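PDB 2FBN: 70 kDa peptidylprolyl isomerase, putative from Plasmodium falciparum, which probably isomerises peptidyl-prolyl bonds as an FK506-binding protein and, through the tetratricopeptide repeat domain described here, interacts with the C-terminal pentapeptide of Hsp90. Local coordinates for residues N46-K51 with I58-E63; N52-A57 with A95-K100; D66-T71 with K84-S89; K113-D118 with K123-L128. All coordinates share one frame; numbering follows the deposited sequence.

Interaction 1. Residues N46-K51 with I58-E63; sequences NEFFKK and IVKYKE
Asn46 opens the contact with its side-chain carbonyl, which takes a hydrogen bond from the phenol of Tyr61. Tyr61 OH lies 2.7 Å from Asn46 OD1, in the carbonyl plane and on a lone pair, with a C=O...O angle of 140°. The amide reaches the ring at its edge, the two planes 59° apart, while Asn46 ND2 turns to Glu43 in a weak bond. Two residues on, Phe48 points at the partner helix and receives the aliphatic part of Lys60 along its ring edge: Lys60 CE is 3.6 Å from Phe48 CE2, and Lys60 CG lies in the ring plane. A bend at chi2 brings the lysine chain past the ring, and its ammonium continues to a salt bridge with Glu44; Glu63 OE1 is a longer partner at 4.0 Å from Lys60 NZ. Phe49, with CG anti to the backbone N, sets CB 3.7 Å from Tyr61 OH. The phenol tip thus fits between Asn46 and Phe49. Helices 31-50 and 54-66 run antiparallel here, their local axes 9.2 Å apart at 160°, as in the helical hairpins of tetratricopeptide repeat proteins. The chemistry is mixed: the hydrogen bond satisfies the hydroxyl of a buried tyrosine and fixes its direction, while the methylenes of Lys60 pack on the Phe48 ring edge and its ammonium pairs with Glu44.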
# COMPACT_ATOMS: atom_id res chain seq x y z
N ASN A 46 -11.24 -12.25 -10.23
CA ASN A 46 -11.20 -12.52 -11.67
C ASN A 46 -12.61 -12.57 -12.28
O ASN A 46 -12.85 -12.06 -13.39
CB ASN A 46 -10.44 -13.81 -11.98
CG ASN A 46 -8.95 -13.70 -11.70
OD1 ASN A 46 -8.41 -12.60 -11.53
ND2 ASN A 46 -8.27 -14.83 -11.67
N GLU A 47 -13.55 -13.16 -11.55
CA GLU A 47 -14.94 -13.26 -12.02
C GLU A 47 -15.62 -11.90 -12.12
O GLU A 47 -16.29 -11.60 -13.12
CB GLU A 47 -15.74 -14.24 -11.15
CG GLU A 47 -15.31 -15.72 -11.38
CD GLU A 47 -15.42 -16.14 -12.86
OE1 GLU A 47 -16.49 -15.93 -13.48
OE2 GLU A 47 -14.43 -16.68 -13.40
N PHE A 48 -15.42 -11.05 -11.12
CA PHE A 48 -15.90 -9.67 -11.18
C PHE A 48 -15.22 -8.91 -12.32
O PHE A 48 -15.87 -8.10 -12.99
CB PHE A 48 -15.63 -8.93 -9.87
CG PHE A 48 -16.61 -9.26 -8.76
CD1 PHE A 48 -17.98 -9.12 -8.95
CD2 PHE A 48 -16.15 -9.69 -7.52
CE1 PHE A 48 -18.88 -9.42 -7.93
CE2 PHE A 48 -17.04 -9.98 -6.49
CZ PHE A 48 -18.42 -9.85 -6.70
N PHE A 49 -13.93 -9.13 -12.50
CA PHE A 49 -13.16 -8.39 -13.49
C PHE A 49 -13.74 -8.61 -14.88
O PHE A 49 -13.97 -7.65 -15.63
CB PHE A 49 -11.68 -8.78 -13.44
CG PHE A 49 -10.83 -8.02 -14.41
CD1 PHE A 49 -10.29 -6.78 -14.07
CD2 PHE A 49 -10.59 -8.53 -15.68
CE1 PHE A 49 -9.50 -6.07 -14.99
CE2 PHE A 49 -9.81 -7.84 -16.60
CZ PHE A 49 -9.26 -6.61 -16.25
N LYS A 50 -13.98 -9.87 -15.22
CA LYS A 50 -14.57 -10.24 -16.52
C LYS A 50 -15.97 -9.64 -16.74
O LYS A 50 -16.38 -9.41 -17.88
CB LYS A 50 -14.55 -11.76 -16.69
CG LYS A 50 -13.14 -12.29 -17.01
CD LYS A 50 -12.90 -13.71 -16.50
CE LYS A 50 -13.39 -14.78 -17.47
NZ LYS A 50 -12.74 -14.70 -18.82
N LYS A 51 -16.69 -9.39 -15.65
CA LYS A 51 -18.02 -8.76 -15.72
C LYS A 51 -17.95 -7.22 -15.71
O LYS A 51 -18.99 -6.55 -15.60
CB LYS A 51 -18.91 -9.26 -14.58
CG LYS A 51 -19.24 -10.74 -14.66
CD LYS A 51 -20.21 -11.17 -13.56
CE LYS A 51 -19.49 -11.73 -12.35
NZ LYS A 51 -20.21 -12.91 -11.77
N ILE A 58 -11.52 -5.16 -7.32
CA ILE A 58 -10.47 -4.55 -6.49
C ILE A 58 -10.57 -5.02 -5.03
O ILE A 58 -9.57 -5.45 -4.44
CB ILE A 58 -10.53 -3.01 -6.57
CG1 ILE A 58 -10.07 -2.56 -7.97
CG2 ILE A 58 -9.70 -2.38 -5.45
CD1 ILE A 58 -10.41 -1.10 -8.30
N VAL A 59 -11.78 -4.97 -4.47
CA VAL A 59 -12.00 -5.44 -3.10
C VAL A 59 -11.49 -6.88 -2.92
O VAL A 59 -10.73 -7.17 -1.97
CB VAL A 59 -13.49 -5.29 -2.69
CG1 VAL A 59 -13.74 -5.94 -1.35
CG2 VAL A 59 -13.89 -3.78 -2.69
N LYS A 60 -11.85 -7.77 -3.85
CA LYS A 60 -11.46 -9.19 -3.75
C LYS A 60 -9.95 -9.38 -3.84
O LYS A 60 -9.36 -10.11 -3.03
CB LYS A 60 -12.17 -10.06 -4.79
CG LYS A 60 -13.69 -10.09 -4.61
CD LYS A 60 -14.10 -10.85 -3.35
CE LYS A 60 -15.61 -10.95 -3.28
NZ LYS A 60 -16.05 -11.60 -2.02
N TYR A 61 -9.32 -8.73 -4.82
CA TYR A 61 -7.86 -8.84 -4.93
C TYR A 61 -7.17 -8.37 -3.65
O TYR A 61 -6.21 -9.00 -3.21
CB TYR A 61 -7.32 -8.09 -6.13
CG TYR A 61 -7.79 -8.64 -7.46
CD1 TYR A 61 -7.73 -10.01 -7.75
CD2 TYR A 61 -8.25 -7.77 -8.45
CE1 TYR A 61 -8.15 -10.50 -9.01
CE2 TYR A 61 -8.67 -8.24 -9.69
CZ TYR A 61 -8.62 -9.60 -9.97
OH TYR A 61 -9.06 -10.04 -11.21
N LYS A 62 -7.65 -7.28 -3.08
CA LYS A 62 -7.07 -6.78 -1.82
C LYS A 62 -7.28 -7.76 -0.66
O LYS A 62 -6.37 -8.02 0.13
CB LYS A 62 -7.63 -5.41 -1.49
CG LYS A 62 -7.02 -4.34 -2.39
CD LYS A 62 -7.40 -2.95 -1.96
CE LYS A 62 -6.37 -1.99 -2.55
NZ LYS A 62 -6.53 -0.61 -2.03
N GLU A 63 -8.49 -8.30 -0.55
CA GLU A 63 -8.76 -9.36 0.44
C GLU A 63 -7.82 -10.57 0.29
O GLU A 63 -7.30 -11.09 1.28
CB GLU A 63 -10.21 -9.82 0.32
CG GLU A 63 -11.22 -8.81 0.85
CD GLU A 63 -12.68 -9.25 0.66
OE1 GLU A 63 -12.92 -10.29 0.02
OE2 GLU A 63 -13.57 -8.53 1.17

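Interaction 2. Residues N52-A57 with A95-K100; sequences NEINEA and ATCYNK
Ile54 and Cys97 meet where the two backbones come nearest, their CA atoms 5.9 Å apart. The gamma methyl of the isoleucine does the touching: Ile54 CG2 sits 3.6 Å from Cys97 CB and 3.9 Å from Cys97 SG. The other branch, beside the backbone N (chi1 -56°), carries Ile54 CD1 to the aliphatic chain of Lys100, 4.1 Å from Lys100 CD, and the two side chains cross at about a right angle. One turn along helix 54-66, Ala57 CB adds a looser touch to the sulfur, 4.2 Å from Cys97 SG. The thiol side chain thus packs against both Ile54 and Ala57, and Phe49, Ile58 and Tyr61 also press on Cys97.

At the rim a water joins the segments. It donates to Asn52 OD1 at 2.7 Å and accepts from Lys100 NZ at 2.8 Å, so the polar end of the lysine is tied to the turn while its methylenes stay on Ile54.

Behind this shell, the turn itself sets where Ile54 stands. Asn52, with positive phi (61°), is the C-prime residue of a Schellman motif that ends helix 31-50, and Glu53 follows as N-cap of helix 54-66. Asn55 OD1 bonds Asn101 ND2, a further link from this helix start to the loop that follows helix 77-100. Small and branched residues at a close helix approach, beside a tight interhelical turn, are in keeping with the stacked helical hairpins of the tetratricopeptide repeat fold.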
# COMPACT_ATOMS: atom_id res chain seq x y z
N ASN A 52 -16.74 -6.68 -15.81
CA ASN A 52 -16.47 -5.24 -15.73
C ASN A 52 -16.89 -4.62 -14.40
O ASN A 52 -17.12 -3.41 -14.30
CB ASN A 52 -17.08 -4.47 -16.93
CG ASN A 52 -16.62 -3.02 -17.00
OD1 ASN A 52 -15.45 -2.71 -16.76
ND2 ASN A 52 -17.54 -2.11 -17.32
N GLU A 53 -17.00 -5.46 -13.37
CA GLU A 53 -17.28 -5.00 -12.02
C GLU A 53 -15.95 -4.71 -11.35
O GLU A 53 -15.49 -5.46 -10.47
CB GLU A 53 -18.10 -6.04 -11.26
CG GLU A 53 -19.56 -6.11 -11.75
CD GLU A 53 -20.32 -7.31 -11.20
OE1 GLU A 53 -20.00 -8.47 -11.57
OE2 GLU A 53 -21.25 -7.10 -10.41
N ILE A 54 -15.32 -3.63 -11.79
CA ILE A 54 -13.94 -3.33 -11.41
C ILE A 54 -13.80 -3.03 -9.91
O ILE A 54 -12.90 -3.55 -9.25
CB ILE A 54 -13.33 -2.21 -12.32
CG1 ILE A 54 -13.43 -2.61 -13.81
CG2 ILE A 54 -11.90 -1.88 -11.91
CD1 ILE A 54 -12.97 -4.04 -14.14
N ASN A 55 -14.70 -2.22 -9.36
CA ASN A 55 -14.59 -1.89 -7.93
C ASN A 55 -14.69 -3.14 -7.07
O ASN A 55 -13.96 -3.31 -6.09
CB ASN A 55 -15.67 -0.88 -7.55
CG ASN A 55 -15.45 0.46 -8.20
OD1 ASN A 55 -14.31 0.88 -8.43
ND2 ASN A 55 -16.54 1.16 -8.49
N GLU A 56 -15.60 -4.03 -7.47
CA GLU A 56 -15.83 -5.29 -6.77
C GLU A 56 -14.60 -6.19 -6.89
O GLU A 56 -14.19 -6.85 -5.91
CB GLU A 56 -17.06 -5.98 -7.35
CG GLU A 56 -18.40 -5.26 -7.03
CD GLU A 56 -18.66 -3.96 -7.82
OE1 GLU A 56 -17.92 -3.61 -8.78
OE2 GLU A 56 -19.65 -3.26 -7.47
N ALA A 57 -14.01 -6.22 -8.09
CA ALA A 57 -12.78 -6.98 -8.31
C ALA A 57 -11.64 -6.48 -7.42
O ALA A 57 -10.92 -7.29 -6.82
CB ALA A 57 -12.37 -6.93 -9.78
N ALA A 95 -3.31 -3.57 -10.72
CA ALA A 95 -2.75 -2.50 -11.55
C ALA A 95 -3.68 -2.24 -12.75
O ALA A 95 -4.01 -1.08 -13.05
CB ALA A 95 -1.36 -2.84 -12.00
N THR A 96 -4.11 -3.31 -13.42
CA THR A 96 -5.12 -3.19 -14.49
C THR A 96 -6.39 -2.46 -14.02
O THR A 96 -6.85 -1.51 -14.66
CB THR A 96 -5.48 -4.56 -15.08
OG1 THR A 96 -4.28 -5.25 -15.46
CG2 THR A 96 -6.41 -4.40 -16.28
N CYS A 97 -6.94 -2.89 -12.88
CA CYS A 97 -8.16 -2.30 -12.35
C CYS A 97 -7.98 -0.81 -12.14
O CYS A 97 -8.80 -0.00 -12.54
CB CYS A 97 -8.56 -2.97 -11.03
SG CYS A 97 -9.21 -4.65 -11.28
N TYR A 98 -6.87 -0.45 -11.53
CA TYR A 98 -6.65 0.95 -11.22
C TYR A 98 -6.37 1.80 -12.47
O TYR A 98 -6.80 2.95 -12.54
CB TYR A 98 -5.54 1.05 -10.19
CG TYR A 98 -5.98 0.66 -8.79
CD1 TYR A 98 -7.11 1.23 -8.20
CD2 TYR A 98 -5.22 -0.26 -8.05
CE1 TYR A 98 -7.49 0.89 -6.87
CE2 TYR A 98 -5.59 -0.59 -6.74
CZ TYR A 98 -6.72 -0.02 -6.17
OH TYR A 98 -7.07 -0.36 -4.87
N ASN A 99 -5.66 1.24 -13.46
CA ASN A 99 -5.55 1.93 -14.77
C ASN A 99 -6.91 2.16 -15.42
O ASN A 99 -7.20 3.26 -15.91
CB ASN A 99 -4.61 1.19 -15.70
CG ASN A 99 -3.14 1.51 -15.41
OD1 ASN A 99 -2.82 2.56 -14.84
ND2 ASN A 99 -2.24 0.63 -15.84
N LYS A 100 -7.76 1.15 -15.38
CA LYS A 100 -9.14 1.26 -15.87
C LYS A 100 -9.91 2.36 -15.14
O LYS A 100 -10.59 3.18 -15.77
CB LYS A 100 -9.86 -0.07 -15.74
CG LYS A 100 -9.48 -1.06 -16.82
CD LYS A 100 -10.03 -2.47 -16.57
CE LYS A 100 -9.95 -3.31 -17.85
NZ LYS A 100 -10.96 -2.83 -18.88
O HOH W 1 -13.46 -3.86 -18.14

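Interaction 3. Residues D66-T71 with K84-S89; sequences DFFIHT and KNIEIS
Phe68 lays its ring edge against Ile86 and its CB end against Glu87, carrying the whole contact from the loop side. Phe68 CE2 is 3.7 Å from Ile86 CG2, which lies in the ring plane, and the isoleucine's other branch reaches round the same end of the ring, with Ile86 CD1 4.2 Å from Phe68 CZ. The two side chains cross at about a right angle. With chi1 at -60°, Phe68 CG stands anti to its carbonyl carbon, and the ring is directed at helix 77-100; Ala38 of helix 31-50 also touches it.

Glu87 approaches nearer the base of the phenylalanine. Its chain is extended beyond CG, which passes 3.8 Å from Phe68 CD2, and the carboxylate ends with Glu87 OE2 3.5 Å from Phe68 CB. The carboxylate plane is almost perpendicular to the ring, at 89°.

Phe68 belongs to a type I turn, Asp66 to Ile69, that follows helix 54-66. The turn is braced by Thr71, whose OG1 donates to Phe68 O at 2.6 Å from a position tilted 27° off the carbonyl plane. Further along the loop, His70 bonds Asn132 of the second subunit and meets Phe137 of that subunit edge-to-face.

Across these two segments the contact is packing of Phe68, with a carboxylate oxygen beside the CB methylene and the near part of the ring. Lys83 NZ, bonded to Thr71 OG1, is a second, polar tie between loop and helix 77-100. The threonine bond satisfies the carbonyl of the buried Phe68 and probably helps fix the backbone from which the ring projects.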
# COMPACT_ATOMS: atom_id res chain seq x y z
N ASP A 66 -4.50 -9.64 1.67
CA ASP A 66 -4.57 -9.53 3.14
C ASP A 66 -4.23 -10.84 3.87
O ASP A 66 -3.72 -10.81 5.00
CB ASP A 66 -5.96 -9.03 3.56
CG ASP A 66 -6.20 -7.56 3.19
OD1 ASP A 66 -5.24 -6.84 2.90
OD2 ASP A 66 -7.38 -7.15 3.21
N PHE A 67 -4.48 -11.97 3.22
CA PHE A 67 -4.09 -13.27 3.79
C PHE A 67 -2.60 -13.43 3.97
O PHE A 67 -2.17 -14.25 4.76
CB PHE A 67 -4.65 -14.43 2.98
CG PHE A 67 -6.07 -14.73 3.31
CD1 PHE A 67 -6.38 -15.43 4.48
CD2 PHE A 67 -7.09 -14.28 2.49
CE1 PHE A 67 -7.72 -15.70 4.81
CE2 PHE A 67 -8.42 -14.55 2.81
CZ PHE A 67 -8.73 -15.26 3.98
N PHE A 68 -1.82 -12.60 3.27
CA PHE A 68 -0.36 -12.68 3.33
C PHE A 68 0.31 -11.61 4.20
O PHE A 68 1.53 -11.54 4.24
CB PHE A 68 0.22 -12.69 1.91
CG PHE A 68 -0.27 -13.84 1.09
CD1 PHE A 68 -0.20 -15.14 1.61
CD2 PHE A 68 -0.79 -13.64 -0.18
CE1 PHE A 68 -0.68 -16.23 0.86
CE2 PHE A 68 -1.26 -14.73 -0.94
CZ PHE A 68 -1.20 -16.02 -0.41
N ILE A 69 -0.49 -10.79 4.89
CA ILE A 69 0.08 -9.85 5.86
C ILE A 69 0.87 -10.64 6.92
O ILE A 69 0.42 -11.69 7.42
CB ILE A 69 -1.04 -8.98 6.52
CG1 ILE A 69 -1.75 -8.16 5.44
CG2 ILE A 69 -0.46 -8.05 7.61
CD1 ILE A 69 -2.99 -7.45 5.93
N HIS A 70 2.05 -10.13 7.26
CA HIS A 70 2.94 -10.78 8.24
C HIS A 70 3.27 -12.24 7.92
O HIS A 70 3.15 -13.11 8.79
CB HIS A 70 2.37 -10.71 9.67
CG HIS A 70 1.93 -9.35 10.10
ND1 HIS A 70 2.61 -8.19 9.78
CD2 HIS A 70 0.88 -8.96 10.87
CE1 HIS A 70 1.99 -7.15 10.31
NE2 HIS A 70 0.93 -7.60 10.99
N THR A 71 3.67 -12.50 6.67
CA THR A 71 4.09 -13.85 6.27
C THR A 71 5.53 -13.81 5.74
O THR A 71 5.92 -14.68 4.94
CB THR A 71 3.14 -14.47 5.21
OG1 THR A 71 3.11 -13.64 4.05
CG2 THR A 71 1.72 -14.64 5.75
N LYS A 84 3.74 -16.54 -3.94
CA LYS A 84 4.37 -15.69 -4.95
C LYS A 84 3.48 -15.55 -6.19
O LYS A 84 3.20 -14.43 -6.63
CB LYS A 84 5.76 -16.25 -5.34
CG LYS A 84 6.49 -15.34 -6.32
CD LYS A 84 7.82 -15.92 -6.80
CE LYS A 84 8.14 -15.39 -8.20
NZ LYS A 84 9.30 -16.12 -8.80
N ASN A 85 3.00 -16.67 -6.72
CA ASN A 85 2.08 -16.65 -7.86
C ASN A 85 0.79 -15.86 -7.59
O ASN A 85 0.34 -15.08 -8.44
CB ASN A 85 1.72 -18.08 -8.29
CG ASN A 85 2.93 -18.87 -8.77
OD1 ASN A 85 3.98 -18.31 -9.11
ND2 ASN A 85 2.78 -20.19 -8.82
N ILE A 86 0.20 -16.05 -6.41
CA ILE A 86 -1.02 -15.33 -6.06
C ILE A 86 -0.73 -13.83 -5.90
O ILE A 86 -1.53 -13.01 -6.34
CB ILE A 86 -1.70 -15.91 -4.79
CG1 ILE A 86 -2.18 -17.35 -5.07
CG2 ILE A 86 -2.87 -15.04 -4.31
CD1 ILE A 86 -2.34 -18.18 -3.79
N GLU A 87 0.41 -13.50 -5.30
CA GLU A 87 0.79 -12.08 -5.13
C GLU A 87 1.04 -11.40 -6.47
O GLU A 87 0.59 -10.26 -6.69
CB GLU A 87 2.00 -11.94 -4.22
CG GLU A 87 1.64 -12.28 -2.77
CD GLU A 87 2.70 -11.88 -1.75
OE1 GLU A 87 3.91 -11.95 -2.05
OE2 GLU A 87 2.28 -11.55 -0.62
N ILE A 88 1.73 -12.09 -7.37
CA ILE A 88 1.92 -11.54 -8.73
C ILE A 88 0.59 -11.29 -9.44
O ILE A 88 0.36 -10.21 -9.99
CB ILE A 88 2.84 -12.46 -9.57
CG1 ILE A 88 4.29 -12.38 -9.04
CG2 ILE A 88 2.71 -12.12 -11.07
CD1 ILE A 88 5.22 -13.44 -9.60
N SER A 89 -0.30 -12.28 -9.41
CA SER A 89 -1.60 -12.16 -10.08
C SER A 89 -2.48 -11.05 -9.51
O SER A 89 -3.03 -10.23 -10.25
CB SER A 89 -2.36 -13.48 -10.03
OG SER A 89 -1.67 -14.45 -10.79

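Interaction 4. Residues K113-D118 with K123-L128; sequences KVLKID and KALYKL
Leu115 reaches from helix 104-117 into the face of helix 122-135, and more of its surface is covered across the contact than that of any other residue. Its CB, with CG set beside the backbone N (chi1 -70°), starts the side chain toward the partner. Leu115 CG comes 3.9 Å from Ala124 CB. The chain then forks: Leu115 CD2 also lies 3.9 Å from Ala124 CB and touches Leu125 CG, whereas Leu115 CD1 meets Leu128 CD2 at 3.6 Å and Leu125 CD2 at 4.1 Å. Leu115 and Leu125 cross at about a right angle. One residue back, Val114 CG1 closes on the same alanine methyl, 3.7 Å from Ala124 CB, so that methyl is pressed by two neighbouring side chains.

The small residue permits the nearest backbone approach, Val114 CA to Ala124 CA at 6.3 Å. Behind the contact, Leu92 touches Val114, and Lys147 and Leu151 of helix 138-151 cover Leu125. Asn121 supports the connecting turn by bonding Asp118 OD2 and the backbone N of Ala124. The local helix axes run antiparallel at 150°, a purely apolar joint between the second helix of one tetratricopeptide repeat and the first helix of the next.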
# COMPACT_ATOMS: atom_id res chain seq x y z
N LYS A 113 4.89 -3.38 -7.07
CA LYS A 113 4.93 -4.55 -6.19
C LYS A 113 5.20 -5.85 -6.94
O LYS A 113 5.90 -6.73 -6.42
CB LYS A 113 3.66 -4.66 -5.35
CG LYS A 113 3.62 -3.67 -4.21
CD LYS A 113 2.29 -3.71 -3.51
CE LYS A 113 2.34 -2.77 -2.32
NZ LYS A 113 1.06 -2.77 -1.62
N VAL A 114 4.65 -5.98 -8.14
CA VAL A 114 4.93 -7.14 -8.98
C VAL A 114 6.42 -7.18 -9.30
O VAL A 114 7.05 -8.24 -9.20
CB VAL A 114 4.14 -7.15 -10.30
CG1 VAL A 114 4.52 -8.37 -11.14
CG2 VAL A 114 2.64 -7.16 -10.02
N LEU A 115 6.97 -6.03 -9.68
CA LEU A 115 8.36 -5.92 -10.10
C LEU A 115 9.36 -6.21 -8.99
O LEU A 115 10.45 -6.74 -9.26
CB LEU A 115 8.61 -4.55 -10.75
CG LEU A 115 7.93 -4.41 -12.11
CD1 LEU A 115 8.03 -2.97 -12.61
CD2 LEU A 115 8.47 -5.42 -13.16
N LYS A 116 8.98 -5.89 -7.76
CA LYS A 116 9.80 -6.25 -6.59
C LYS A 116 9.90 -7.76 -6.44
O LYS A 116 10.93 -8.27 -5.98
CB LYS A 116 9.25 -5.60 -5.31
CG LYS A 116 9.27 -4.06 -5.34
CD LYS A 116 9.02 -3.44 -3.97
CE LYS A 116 8.50 -1.99 -4.08
NZ LYS A 116 6.99 -1.93 -4.26
N ILE A 117 8.85 -8.48 -6.84
CA ILE A 117 8.76 -9.94 -6.70
C ILE A 117 9.26 -10.68 -7.95
O ILE A 117 9.81 -11.79 -7.87
CB ILE A 117 7.29 -10.38 -6.41
CG1 ILE A 117 6.81 -9.82 -5.07
CG2 ILE A 117 7.16 -11.90 -6.44
CD1 ILE A 117 5.28 -9.96 -4.83
N ASP A 118 9.07 -10.06 -9.11
CA ASP A 118 9.35 -10.68 -10.40
C ASP A 118 9.90 -9.60 -11.31
O ASP A 118 9.15 -8.94 -12.06
CB ASP A 118 8.07 -11.32 -10.97
CG ASP A 118 8.29 -12.03 -12.30
OD1 ASP A 118 9.45 -12.39 -12.63
OD2 ASP A 118 7.29 -12.22 -13.03
N LYS A 123 4.34 -7.58 -18.26
CA LYS A 123 3.00 -7.04 -18.08
C LYS A 123 3.06 -5.94 -17.03
O LYS A 123 2.42 -4.90 -17.19
CB LYS A 123 2.03 -8.16 -17.67
CG LYS A 123 1.70 -9.13 -18.83
CD LYS A 123 0.76 -10.26 -18.36
CE LYS A 123 1.50 -11.56 -18.03
NZ LYS A 123 0.58 -12.67 -17.58
N ALA A 124 3.82 -6.17 -15.97
CA ALA A 124 3.94 -5.16 -14.89
C ALA A 124 4.68 -3.91 -15.38
O ALA A 124 4.32 -2.78 -15.04
CB ALA A 124 4.62 -5.73 -13.68
N LEU A 125 5.76 -4.11 -16.15
CA LEU A 125 6.50 -2.96 -16.69
C LEU A 125 5.55 -2.12 -17.55
O LEU A 125 5.53 -0.88 -17.47
CB LEU A 125 7.69 -3.44 -17.53
CG LEU A 125 9.00 -3.72 -16.80
CD1 LEU A 125 9.94 -4.46 -17.74
CD2 LEU A 125 9.66 -2.42 -16.28
N TYR A 126 4.73 -2.80 -18.35
CA TYR A 126 3.77 -2.12 -19.22
C TYR A 126 2.74 -1.34 -18.40
O TYR A 126 2.51 -0.14 -18.62
CB TYR A 126 3.07 -3.13 -20.15
CG TYR A 126 1.92 -2.50 -20.89
CD1 TYR A 126 2.14 -1.53 -21.87
CD2 TYR A 126 0.61 -2.86 -20.61
CE1 TYR A 126 1.07 -0.94 -22.54
CE2 TYR A 126 -0.45 -2.26 -21.27
CZ TYR A 126 -0.20 -1.30 -22.24
OH TYR A 126 -1.27 -0.72 -22.90
N LYS A 127 2.14 -2.00 -17.42
CA LYS A 127 1.11 -1.35 -16.60
C LYS A 127 1.70 -0.19 -15.78
O LYS A 127 1.07 0.85 -15.62
CB LYS A 127 0.42 -2.38 -15.71
CG LYS A 127 -0.33 -3.43 -16.53
CD LYS A 127 -0.78 -4.61 -15.66
CE LYS A 127 -1.33 -5.77 -16.53
NZ LYS A 127 -2.39 -5.32 -17.48
N LEU A 128 2.91 -0.39 -15.26
CA LEU A 128 3.64 0.69 -14.59
C LEU A 128 3.91 1.86 -15.55
O LEU A 128 3.73 3.03 -15.20
CB LEU A 128 4.96 0.17 -14.01
CG LEU A 128 5.86 1.22 -13.36
CD1 LEU A 128 5.16 1.96 -12.23
CD2 LEU A 128 7.10 0.50 -12.86

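Overall arrangement
Interactions 1 and 2 are neighbours, centres 7 Å apart: both use helix 54-66, and Ile58 CG1 of interaction 1 packs 3.4 Å from Cys97 CB of interaction 2. Helix 77-100 carries one segment each of interactions 2 and 3, whose centres are 19 Å apart. Interaction 4 touches both: Lys127 NZ bonds Thr96 OG1 at 2.8 Å, and Ile117 CG2 lies 3.5 Å from Lys84 CG. Interactions 1 and 4 do not touch, their centres about 19 Å apart. Interactions 1, 2 and 4 join successive helices of a tetratricopeptide repeat array, the kind of scaffold that presents a groove to Hsp90 C-terminal peptides, and interaction 3 fastens the loop after helix 54-66 to helix 77-100.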